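Side-chain contacts in Uly1 (Catenovulum maritimum, PDB 7DRQ), which probably cleaves ulvan, the sulfated polysaccharide of green seaweeds, as a calcium-binding lyase of polysaccharide lyase family 24: residues I8-Q13 and M75-N80; Y59-W64 and E120-L125; V87-P92 and T168-D173; H93-F98 and T107-A112. One frame throughout, in Å; residues are numbered along the deposited sequence.

Contact 1: residues I8-Q13 and M75-N80; sequences IKVTDQ and MLTRYN
At the seam where the first and last blades of a beta-propeller meet, I8 on strand 3-15 packs over the ring of Y79 on strand 73-80. The methyl CD1 of I8 is the closest atom, 3.5 Å from CZ of Y79. It stands 3.9 Å from the ring centroid and 26° off the normal, a CH-pi contact displaced toward the hydroxyl end. The rest of the isoleucine follows the same face: CG1 of I8 is 3.7 Å from CE1 of Y79, and the branch methyl CG2 of I8 is 3.9 Å from CD1 of Y79. Y79 reaches this place with CG anti to its backbone N (chi1 168°), the two side chains crossing at about a right angle. An alanine in place of Y79 would probably strip I8 of the aromatic face on which all its outer carbons rest and open a gap between the two sheets. Farther along, CG1 of V10 approaches OG1 of T77 at 4.2 Å, a loose touch; the hydroxyl itself is hydrogen-bonded to OG1 of T88 and NE1 of W64. V10 and T11 together face T472 in a classic beta bulge. Beyond it, OG1 of T11 accepts from N of Q13 at 2.9 Å in an ST turn, and NZ of K9 bridges to OD2 of D12 at 2.7 Å. Strand 3-15 pairs with strand 469-478, so the N-terminal strand completes the sheet built from the C-terminal ones, the "velcro" closure characteristic of beta-propellers.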
# COMPACT_ATOMS: atom_id res chain seq x y z
N ILE A 8 1.16 -22.52 3.06
CA ILE A 8 -0.17 -22.78 2.51
C ILE A 8 -0.21 -22.29 1.07
O ILE A 8 0.07 -21.12 0.81
CB ILE A 8 -1.27 -22.08 3.34
CG1 ILE A 8 -1.20 -22.50 4.80
CG2 ILE A 8 -2.65 -22.35 2.75
CD1 ILE A 8 -0.91 -21.35 5.73
N LYS A 9 -0.59 -23.15 0.15
CA LYS A 9 -0.76 -22.68 -1.22
C LYS A 9 -2.07 -21.91 -1.32
O LYS A 9 -3.10 -22.35 -0.80
CB LYS A 9 -0.73 -23.84 -2.22
CG LYS A 9 -0.96 -23.39 -3.65
CD LYS A 9 -0.49 -24.46 -4.65
CE LYS A 9 -1.59 -25.46 -4.96
NZ LYS A 9 -1.12 -26.47 -5.98
N VAL A 10 -2.02 -20.74 -1.93
CA VAL A 10 -3.23 -19.96 -2.10
C VAL A 10 -3.88 -20.26 -3.44
O VAL A 10 -5.08 -20.56 -3.50
CB VAL A 10 -2.92 -18.46 -1.94
CG1 VAL A 10 -4.19 -17.62 -2.16
CG2 VAL A 10 -2.33 -18.21 -0.56
N THR A 11 -3.12 -20.16 -4.52
CA THR A 11 -3.67 -20.44 -5.84
C THR A 11 -2.53 -20.74 -6.80
O THR A 11 -1.38 -20.37 -6.56
CB THR A 11 -4.51 -19.25 -6.36
OG1 THR A 11 -5.10 -19.58 -7.62
CG2 THR A 11 -3.65 -18.02 -6.54
N ASP A 12 -2.88 -21.44 -7.88
CA ASP A 12 -2.00 -21.61 -9.02
C ASP A 12 -2.43 -20.73 -10.18
O ASP A 12 -1.90 -20.88 -11.29
CB ASP A 12 -2.00 -23.07 -9.48
CG ASP A 12 -1.27 -23.98 -8.52
OD1 ASP A 12 -0.16 -23.63 -8.08
OD2 ASP A 12 -1.83 -25.06 -8.21
N GLN A 13 -3.38 -19.82 -9.95
CA GLN A 13 -3.97 -19.04 -11.03
C GLN A 13 -3.88 -17.54 -10.77
O GLN A 13 -4.71 -16.78 -11.26
CB GLN A 13 -5.43 -19.43 -11.25
CG GLN A 13 -5.66 -20.90 -11.50
CD GLN A 13 -6.75 -21.13 -12.52
OE1 GLN A 13 -7.82 -20.52 -12.44
NE2 GLN A 13 -6.49 -21.99 -13.50
N MSE A 75 -10.46 -11.43 -6.73
CA MSE A 75 -10.67 -12.58 -5.84
C MSE A 75 -10.40 -12.23 -4.39
O MSE A 75 -9.53 -11.43 -4.09
CB MSE A 75 -9.78 -13.76 -6.22
CG MSE A 75 -9.61 -14.01 -7.70
SE MSE A 75 -11.24 -14.66 -8.53
CE MSE A 75 -11.52 -16.33 -7.54
N LEU A 76 -11.14 -12.89 -3.48
CA LEU A 76 -10.92 -12.75 -2.05
C LEU A 76 -10.87 -14.15 -1.44
O LEU A 76 -11.83 -14.91 -1.55
CB LEU A 76 -12.03 -11.92 -1.40
CG LEU A 76 -11.98 -11.92 0.14
CD1 LEU A 76 -10.67 -11.30 0.63
CD2 LEU A 76 -13.20 -11.21 0.74
N THR A 77 -9.73 -14.49 -0.84
CA THR A 77 -9.51 -15.80 -0.23
C THR A 77 -9.43 -15.64 1.28
O THR A 77 -8.81 -14.68 1.78
CB THR A 77 -8.22 -16.45 -0.74
OG1 THR A 77 -8.30 -16.66 -2.15
CG2 THR A 77 -7.98 -17.80 -0.05
N ARG A 78 -10.05 -16.55 2.01
CA ARG A 78 -9.97 -16.55 3.47
C ARG A 78 -9.42 -17.89 3.91
O ARG A 78 -10.02 -18.93 3.63
CB ARG A 78 -11.34 -16.30 4.10
CG ARG A 78 -11.28 -16.17 5.62
CD ARG A 78 -12.68 -16.08 6.23
NE ARG A 78 -13.39 -17.35 6.10
CZ ARG A 78 -14.63 -17.57 6.53
NH1 ARG A 78 -15.32 -16.59 7.13
NH2 ARG A 78 -15.19 -18.77 6.36
N TYR A 79 -8.27 -17.86 4.59
CA TYR A 79 -7.65 -19.04 5.17
C TYR A 79 -7.96 -19.09 6.67
O TYR A 79 -7.79 -18.10 7.38
CB TYR A 79 -6.14 -19.02 4.93
CG TYR A 79 -5.38 -20.05 5.75
CD1 TYR A 79 -5.37 -21.38 5.36
CD2 TYR A 79 -4.70 -19.69 6.90
CE1 TYR A 79 -4.69 -22.33 6.11
CE2 TYR A 79 -4.01 -20.64 7.66
CZ TYR A 79 -4.01 -21.96 7.25
OH TYR A 79 -3.33 -22.91 8.01
N ASN A 80 -8.41 -20.25 7.14
CA ASN A 80 -8.75 -20.44 8.55
C ASN A 80 -7.56 -21.10 9.22
O ASN A 80 -7.23 -22.25 8.92
CB ASN A 80 -10.03 -21.28 8.70
CG ASN A 80 -10.52 -21.34 10.14
OD1 ASN A 80 -9.74 -21.29 11.09
ND2 ASN A 80 -11.83 -21.48 10.30

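Contact 2: residues Y59-W64 and E120-L125; sequences YVFMTW and ETIHLL
The ring of F61 meets I122 at an oblique angle, neither squarely over a face nor at an edge: CE2 of F61 lies 4.2 Å from the methyl CD1 of I122. A second flat group, the imidazole of H123, takes no part in the contact with strand 59-65; its NE2 donates to OG1 of T121 at 2.7 Å, with the hydroxyl tilted 28° out of the ring plane, and Y233 meets the imidazole edge-to-face. F61 and I122 belong to the second strands of two successive propeller blades, 59-65 and 122-126, and the contact is the apolar filling between those blades. I115 and V113 of strand 111-115 border it, I115 touching both F61 and I122 and V113 touching both T63 and L124. Two residues along from the phenylalanine, the methyl CG2 of T63 comes within 3.8 Å of CD2 of L124, the two side chains running past each other in opposite directions. T63 has OG1 between its backbone N and carbonyl carbon (chi1 67°), and this rotation separates its two ends: the methyl is given to the leucine, while the buried hydroxyl bonds to the carbonyl oxygen of I111.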
# COMPACT_ATOMS: atom_id res chain seq x y z
N TYR A 59 -8.56 -15.83 10.98
CA TYR A 59 -8.78 -15.78 9.54
C TYR A 59 -7.72 -14.91 8.89
O TYR A 59 -7.44 -13.81 9.36
CB TYR A 59 -10.17 -15.22 9.22
CG TYR A 59 -11.30 -15.98 9.86
CD1 TYR A 59 -11.73 -17.19 9.34
CD2 TYR A 59 -11.96 -15.46 10.97
CE1 TYR A 59 -12.79 -17.89 9.94
CE2 TYR A 59 -13.00 -16.13 11.56
CZ TYR A 59 -13.42 -17.34 11.05
OH TYR A 59 -14.47 -18.00 11.65
N VAL A 60 -7.13 -15.41 7.80
CA VAL A 60 -6.23 -14.62 6.97
C VAL A 60 -6.96 -14.30 5.68
O VAL A 60 -7.31 -15.21 4.92
CB VAL A 60 -4.92 -15.37 6.68
CG1 VAL A 60 -3.95 -14.44 5.95
CG2 VAL A 60 -4.31 -15.88 7.97
N PHE A 61 -7.18 -13.01 5.43
CA PHE A 61 -7.85 -12.55 4.22
C PHE A 61 -6.81 -12.09 3.21
O PHE A 61 -5.93 -11.29 3.55
CB PHE A 61 -8.82 -11.42 4.54
CG PHE A 61 -10.00 -11.85 5.37
CD1 PHE A 61 -9.90 -11.89 6.76
CD2 PHE A 61 -11.19 -12.21 4.78
CE1 PHE A 61 -10.97 -12.29 7.53
CE2 PHE A 61 -12.28 -12.61 5.54
CZ PHE A 61 -12.16 -12.65 6.92
N MSE A 62 -6.88 -12.62 1.98
CA MSE A 62 -5.92 -12.28 0.94
C MSE A 62 -6.63 -11.99 -0.38
O MSE A 62 -7.50 -12.75 -0.80
CB MSE A 62 -4.91 -13.41 0.75
CG MSE A 62 -4.07 -13.65 1.98
SE MSE A 62 -3.06 -15.33 1.77
CE MSE A 62 -4.38 -16.61 2.40
N THR A 63 -6.24 -10.90 -1.04
CA THR A 63 -6.81 -10.53 -2.32
C THR A 63 -5.82 -10.80 -3.44
O THR A 63 -4.61 -10.87 -3.22
CB THR A 63 -7.21 -9.05 -2.35
OG1 THR A 63 -6.03 -8.24 -2.28
CG2 THR A 63 -8.15 -8.71 -1.19
N TRP A 64 -6.35 -10.93 -4.65
CA TRP A 64 -5.56 -11.17 -5.85
C TRP A 64 -6.49 -11.07 -7.05
O TRP A 64 -7.69 -11.31 -6.93
CB TRP A 64 -4.86 -12.54 -5.81
CG TRP A 64 -5.74 -13.73 -5.44
CD1 TRP A 64 -6.27 -14.01 -4.20
CD2 TRP A 64 -6.16 -14.79 -6.30
NE1 TRP A 64 -6.99 -15.18 -4.25
CE2 TRP A 64 -6.94 -15.68 -5.52
CE3 TRP A 64 -5.95 -15.09 -7.65
CZ2 TRP A 64 -7.52 -16.82 -6.05
CZ3 TRP A 64 -6.52 -16.24 -8.17
CH2 TRP A 64 -7.29 -17.09 -7.38
N GLU A 120 -17.48 -6.89 12.09
CA GLU A 120 -17.04 -7.98 11.22
C GLU A 120 -17.45 -7.78 9.76
O GLU A 120 -17.56 -8.75 8.99
CB GLU A 120 -17.53 -9.34 11.73
CG GLU A 120 -16.80 -9.78 12.99
CD GLU A 120 -17.05 -11.23 13.36
OE1 GLU A 120 -18.06 -11.82 12.89
OE2 GLU A 120 -16.24 -11.80 14.12
N THR A 121 -17.65 -6.53 9.34
CA THR A 121 -17.82 -6.26 7.92
C THR A 121 -16.48 -6.39 7.20
O THR A 121 -15.41 -6.17 7.78
CB THR A 121 -18.37 -4.86 7.67
OG1 THR A 121 -17.61 -3.93 8.43
CG2 THR A 121 -19.87 -4.77 8.06
N ILE A 122 -16.55 -6.77 5.93
CA ILE A 122 -15.39 -6.88 5.05
C ILE A 122 -15.44 -5.73 4.07
O ILE A 122 -16.50 -5.43 3.52
CB ILE A 122 -15.39 -8.22 4.30
CG1 ILE A 122 -15.54 -9.39 5.28
CG2 ILE A 122 -14.14 -8.34 3.39
CD1 ILE A 122 -15.91 -10.70 4.61
N HIS A 123 -14.29 -5.09 3.84
CA HIS A 123 -14.21 -3.95 2.94
C HIS A 123 -13.15 -4.19 1.88
O HIS A 123 -12.04 -4.63 2.21
CB HIS A 123 -13.92 -2.69 3.73
CG HIS A 123 -14.90 -2.48 4.84
ND1 HIS A 123 -16.05 -1.74 4.67
CD2 HIS A 123 -14.96 -2.99 6.09
CE1 HIS A 123 -16.76 -1.77 5.78
NE2 HIS A 123 -16.11 -2.51 6.66
N LEU A 124 -13.49 -3.91 0.63
CA LEU A 124 -12.60 -4.07 -0.52
C LEU A 124 -12.58 -2.78 -1.34
O LEU A 124 -13.64 -2.23 -1.65
CB LEU A 124 -13.05 -5.22 -1.42
CG LEU A 124 -13.04 -6.60 -0.76
CD1 LEU A 124 -13.87 -7.56 -1.57
CD2 LEU A 124 -11.59 -7.09 -0.66
N LEU A 125 -11.38 -2.35 -1.71
CA LEU A 125 -11.19 -1.22 -2.61
C LEU A 125 -10.26 -1.66 -3.73
O LEU A 125 -9.19 -2.21 -3.45
CB LEU A 125 -10.59 -0.04 -1.86
CG LEU A 125 -11.58 0.65 -0.92
CD1 LEU A 125 -10.83 1.55 0.04
CD2 LEU A 125 -12.63 1.45 -1.68

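Contact 3: residues V87-P92 and T168-D173; sequences VTIEFP and TQFVKD. With CA (calcium ion), chain C.
F91 directs the edge of its ring at the face of F170, overlapping it with CZ poised 3.5 Å above the plane and over the ring centre. The two planes stand at 87° and their centroids are 4.8 Å apart, a T-shaped pair in which F91 supplies the C-H edge and F170 the pi face. Because CZ is so well centred, it is nearly equidistant from all six ring carbons of F170, the distance to CE2 being 3.7 Å. I89, on the same side of strand 86-91, adds a second touch: its CD1 reaches CE1 of F170 at 3.8 Å, coming in obliquely. F170 is turned toward both with CG anti to its own carbonyl carbon (chi1 -79°). I122 and L124 of strand 122-126 also pack against it, and L124 touches F91, so F170 is wedged between neighbouring blades. Substituting alanine for F170 would probably leave the edge of F91 without its aromatic face and open a gap beside CD1 of I89. Three residues on, the same loop binds calcium. OD2 of D173 ligates the ion at 2.4 Å, three waters sit at 2.5 Å from it, and OD2 of D183 and the carbonyl oxygen of K185 are further ligands. OD1 of D173, which is not the coordinating oxygen, is bonded to OG of S175. An aromatic side chain buried between propeller blades, three residues before a calcium ligand, is how this loop lies against the beta-propeller.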
# COMPACT_ATOMS: atom_id res chain seq x y z
N VAL A 87 -11.30 -20.78 1.56
CA VAL A 87 -12.45 -20.57 0.69
C VAL A 87 -12.23 -19.25 -0.06
O VAL A 87 -11.70 -18.29 0.51
CB VAL A 87 -13.77 -20.54 1.49
CG1 VAL A 87 -13.68 -19.58 2.66
CG2 VAL A 87 -14.96 -20.20 0.59
N THR A 88 -12.64 -19.22 -1.32
CA THR A 88 -12.41 -18.05 -2.16
C THR A 88 -13.71 -17.57 -2.77
O THR A 88 -14.59 -18.37 -3.10
CB THR A 88 -11.36 -18.39 -3.24
OG1 THR A 88 -10.10 -18.63 -2.60
CG2 THR A 88 -11.18 -17.25 -4.24
N ILE A 89 -13.84 -16.25 -2.92
CA ILE A 89 -14.99 -15.62 -3.55
C ILE A 89 -14.51 -14.94 -4.82
O ILE A 89 -13.52 -14.20 -4.80
CB ILE A 89 -15.66 -14.58 -2.63
CG1 ILE A 89 -16.24 -15.24 -1.37
CG2 ILE A 89 -16.73 -13.82 -3.41
CD1 ILE A 89 -16.82 -14.22 -0.38
N GLU A 90 -15.20 -15.20 -5.93
CA GLU A 90 -14.93 -14.52 -7.19
C GLU A 90 -15.88 -13.34 -7.34
O GLU A 90 -17.11 -13.51 -7.27
CB GLU A 90 -15.08 -15.46 -8.38
CG GLU A 90 -14.91 -14.78 -9.72
CD GLU A 90 -15.33 -15.66 -10.88
OE1 GLU A 90 -15.29 -16.89 -10.74
OE2 GLU A 90 -15.71 -15.10 -11.93
N PHE A 91 -15.33 -12.16 -7.55
CA PHE A 91 -16.13 -10.97 -7.78
C PHE A 91 -16.29 -10.72 -9.27
O PHE A 91 -15.42 -11.08 -10.06
CB PHE A 91 -15.50 -9.75 -7.10
CG PHE A 91 -15.78 -9.68 -5.63
CD1 PHE A 91 -15.00 -10.38 -4.73
CD2 PHE A 91 -16.85 -8.93 -5.14
CE1 PHE A 91 -15.28 -10.35 -3.38
CE2 PHE A 91 -17.13 -8.89 -3.78
CZ PHE A 91 -16.34 -9.59 -2.90
N PRO A 92 -17.41 -10.12 -9.68
CA PRO A 92 -17.63 -9.91 -11.12
C PRO A 92 -16.62 -8.99 -11.76
O PRO A 92 -16.33 -9.15 -12.95
CB PRO A 92 -19.05 -9.31 -11.18
CG PRO A 92 -19.71 -9.75 -9.91
CD PRO A 92 -18.63 -9.91 -8.88
N THR A 168 -23.07 -13.90 -1.54
CA THR A 168 -24.27 -13.58 -0.78
C THR A 168 -23.97 -12.66 0.39
O THR A 168 -24.84 -11.88 0.82
CB THR A 168 -24.93 -14.88 -0.27
OG1 THR A 168 -25.29 -15.69 -1.39
CG2 THR A 168 -26.17 -14.57 0.53
N GLN A 169 -22.74 -12.70 0.91
CA GLN A 169 -22.34 -11.86 2.03
C GLN A 169 -22.07 -10.41 1.63
O GLN A 169 -21.92 -9.56 2.52
CB GLN A 169 -21.08 -12.43 2.68
CG GLN A 169 -21.34 -13.73 3.43
CD GLN A 169 -22.48 -13.57 4.40
OE1 GLN A 169 -22.34 -12.92 5.43
NE2 GLN A 169 -23.62 -14.17 4.08
N PHE A 170 -22.02 -10.10 0.35
CA PHE A 170 -21.63 -8.77 -0.08
C PHE A 170 -22.83 -8.00 -0.59
O PHE A 170 -23.83 -8.58 -1.04
CB PHE A 170 -20.51 -8.83 -1.12
CG PHE A 170 -19.17 -9.07 -0.49
CD1 PHE A 170 -18.81 -10.35 -0.07
CD2 PHE A 170 -18.31 -8.01 -0.22
CE1 PHE A 170 -17.60 -10.58 0.55
CE2 PHE A 170 -17.10 -8.22 0.40
CZ PHE A 170 -16.73 -9.52 0.79
N VAL A 171 -22.74 -6.68 -0.49
CA VAL A 171 -23.88 -5.78 -0.67
C VAL A 171 -23.84 -5.22 -2.07
O VAL A 171 -22.85 -4.60 -2.48
CB VAL A 171 -23.89 -4.66 0.38
CG1 VAL A 171 -25.10 -3.75 0.15
CG2 VAL A 171 -23.88 -5.24 1.78
N LYS A 172 -24.93 -5.42 -2.81
CA LYS A 172 -25.00 -4.92 -4.18
C LYS A 172 -25.20 -3.41 -4.21
O LYS A 172 -25.79 -2.80 -3.30
CB LYS A 172 -26.14 -5.62 -4.93
CG LYS A 172 -25.98 -7.14 -5.03
CD LYS A 172 -26.98 -7.75 -6.00
CE LYS A 172 -27.00 -9.27 -5.90
NZ LYS A 172 -27.87 -9.89 -6.95
N ASP A 173 -24.71 -2.80 -5.28
CA ASP A 173 -25.07 -1.43 -5.62
C ASP A 173 -26.54 -1.43 -6.03
O ASP A 173 -26.90 -2.00 -7.06
CB ASP A 173 -24.18 -0.92 -6.75
CG ASP A 173 -24.49 0.51 -7.16
OD1 ASP A 173 -25.47 1.10 -6.66
OD2 ASP A 173 -23.74 1.07 -7.98
CA CA C . -21.86 0.38 -9.28
O HOH W 1 -20.62 2.49 -8.88
O HOH W 2 -22.59 1.95 -11.09
O HOH W 3 -20.08 -0.03 -10.92

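Contact 4: residues H93-F98 and T107-A112; sequences HQHTGF and THNTIA
H95 and N109 meet through carbon: CB of N109 lies at the edge of the imidazole, near its plane, 3.7 Å from CE1 of H95. They sit in the loops that join one propeller blade, ending at strand 86-91, to the next, opening with strand 111-115. The imidazole and the amide of N109 are turned 87° apart, and the two side chains cross at about a right angle. ND2 of N109 also approaches the carbonyl oxygen of G97, but at 3.6 Å the pair is not a hydrogen bond. The partner both side chains share is D127, whose OD1 is bonded to ND1 of H95 and to ND2 of N109. Its other oxygen, OD2, is bonded to NE2 of H93 and to the backbone N of T96, so four bonds grip this carboxylate and the carboxylate in turn orients the histidine and the asparagine. H95 carries CG anti to its backbone N (chi1 -180°), which brings the ring edge to N109. Farther out, H93 is linked through ND1 to NZ of K185, a residue whose carbonyl oxygen binds calcium. On the other segment N109 is the centre of an inverse gamma turn, closed by a weak bond of 2.9 Å from N of T110 to O of H108, and its carbonyl oxygen is held by the hydroxyl of Y65. G97 takes a positive phi of 71°, which favours glycine, and its backbone N is placed 3.4 Å above the centre of the H95 ring.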
# COMPACT_ATOMS: atom_id res chain seq x y z
N HIS A 93 -16.09 -8.02 -11.02
CA HIS A 93 -15.20 -7.03 -11.63
C HIS A 93 -13.91 -7.67 -12.14
O HIS A 93 -13.32 -8.53 -11.49
CB HIS A 93 -14.82 -5.95 -10.63
CG HIS A 93 -14.01 -4.85 -11.24
ND1 HIS A 93 -14.57 -3.89 -12.07
CD2 HIS A 93 -12.69 -4.55 -11.17
CE1 HIS A 93 -13.63 -3.05 -12.46
NE2 HIS A 93 -12.48 -3.43 -11.93
N GLN A 94 -13.44 -7.20 -13.30
CA GLN A 94 -12.19 -7.65 -13.89
C GLN A 94 -11.24 -6.46 -14.01
O GLN A 94 -11.68 -5.35 -14.30
CB GLN A 94 -12.39 -8.27 -15.28
CG GLN A 94 -13.31 -9.50 -15.29
CD GLN A 94 -13.89 -9.75 -16.66
OE1 GLN A 94 -14.86 -9.10 -17.06
NE2 GLN A 94 -13.30 -10.69 -17.39
N HIS A 95 -9.95 -6.71 -13.76
CA HIS A 95 -8.93 -5.66 -13.89
C HIS A 95 -9.09 -4.91 -15.20
O HIS A 95 -9.12 -5.51 -16.27
CB HIS A 95 -7.54 -6.32 -13.81
CG HIS A 95 -6.39 -5.36 -13.92
ND1 HIS A 95 -6.32 -4.19 -13.18
CD2 HIS A 95 -5.26 -5.41 -14.66
CE1 HIS A 95 -5.19 -3.56 -13.48
NE2 HIS A 95 -4.53 -4.28 -14.37
N THR A 96 -9.23 -3.58 -15.12
CA THR A 96 -9.43 -2.77 -16.31
C THR A 96 -8.13 -2.23 -16.89
O THR A 96 -8.16 -1.48 -17.87
CB THR A 96 -10.42 -1.62 -16.02
OG1 THR A 96 -9.94 -0.81 -14.94
CG2 THR A 96 -11.78 -2.19 -15.67
N GLY A 97 -6.98 -2.60 -16.31
CA GLY A 97 -5.71 -2.29 -16.93
C GLY A 97 -5.37 -0.82 -16.86
O GLY A 97 -5.76 -0.10 -15.92
N PHE A 98 -4.65 -0.35 -17.87
CA PHE A 98 -4.26 1.05 -17.93
C PHE A 98 -5.40 1.86 -18.55
O PHE A 98 -5.65 1.76 -19.75
CB PHE A 98 -2.98 1.23 -18.74
CG PHE A 98 -2.44 2.64 -18.67
CD1 PHE A 98 -1.61 3.03 -17.64
CD2 PHE A 98 -2.80 3.58 -19.63
CE1 PHE A 98 -1.12 4.33 -17.56
CE2 PHE A 98 -2.33 4.89 -19.56
CZ PHE A 98 -1.49 5.27 -18.52
N THR A 107 -0.13 -2.00 -12.17
CA THR A 107 0.10 -2.42 -10.79
C THR A 107 -0.26 -1.36 -9.75
O THR A 107 -0.17 -1.65 -8.56
CB THR A 107 1.56 -2.88 -10.57
OG1 THR A 107 2.47 -1.92 -11.12
CG2 THR A 107 1.80 -4.26 -11.22
N HIS A 108 -0.65 -0.14 -10.16
CA HIS A 108 -1.25 0.75 -9.18
C HIS A 108 -2.56 0.18 -8.65
O HIS A 108 -2.97 0.48 -7.53
CB HIS A 108 -1.55 2.13 -9.77
CG HIS A 108 -0.33 2.94 -10.09
ND1 HIS A 108 0.35 2.82 -11.29
CD2 HIS A 108 0.33 3.88 -9.38
CE1 HIS A 108 1.37 3.65 -11.29
NE2 HIS A 108 1.38 4.31 -10.15
N ASN A 109 -3.24 -0.60 -9.48
CA ASN A 109 -4.66 -0.90 -9.31
C ASN A 109 -4.89 -2.12 -8.43
O ASN A 109 -5.58 -3.06 -8.81
CB ASN A 109 -5.31 -1.08 -10.68
CG ASN A 109 -5.44 0.21 -11.43
OD1 ASN A 109 -4.68 1.15 -11.21
ND2 ASN A 109 -6.41 0.27 -12.36
N THR A 110 -4.31 -2.09 -7.24
CA THR A 110 -4.36 -3.21 -6.32
C THR A 110 -5.76 -3.38 -5.72
O THR A 110 -6.64 -2.53 -5.85
CB THR A 110 -3.33 -3.03 -5.22
OG1 THR A 110 -3.57 -1.77 -4.57
CG2 THR A 110 -1.94 -3.05 -5.81
N ILE A 111 -5.94 -4.51 -5.03
CA ILE A 111 -7.15 -4.80 -4.27
C ILE A 111 -6.79 -4.75 -2.79
O ILE A 111 -6.11 -5.65 -2.28
CB ILE A 111 -7.73 -6.17 -4.62
CG1 ILE A 111 -7.85 -6.37 -6.14
CG2 ILE A 111 -9.08 -6.36 -3.90
CD1 ILE A 111 -7.76 -7.86 -6.54
N ALA A 112 -7.27 -3.73 -2.09
CA ALA A 112 -7.05 -3.61 -0.66
C ALA A 112 -8.22 -4.25 0.09
O ALA A 112 -9.37 -4.18 -0.35
CB ALA A 112 -6.91 -2.15 -0.24

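In the fold
All four contacts lie in one sector of a propeller whose strands form seven sheets. Contacts 1, 2 and 3 share the sheet of strands 53-56, 59-65, 73-80 and 86-91: contact 1 joins it to the closing sheet of the chain termini, whereas contacts 2 and 3 join it to the next sheet and its following loop. Contact 4 bridges the connection between those two sheets. Centres are about 11 Å apart for contacts 2 and 3 and about 18 Å for contacts 1 and 4. Along the chain, contact 1 alternates with contact 2, contact 2 with contact 3, and contact 4 is nested inside both contacts 2 and 3. They thereby connect three consecutive blades at the point where the ring closes.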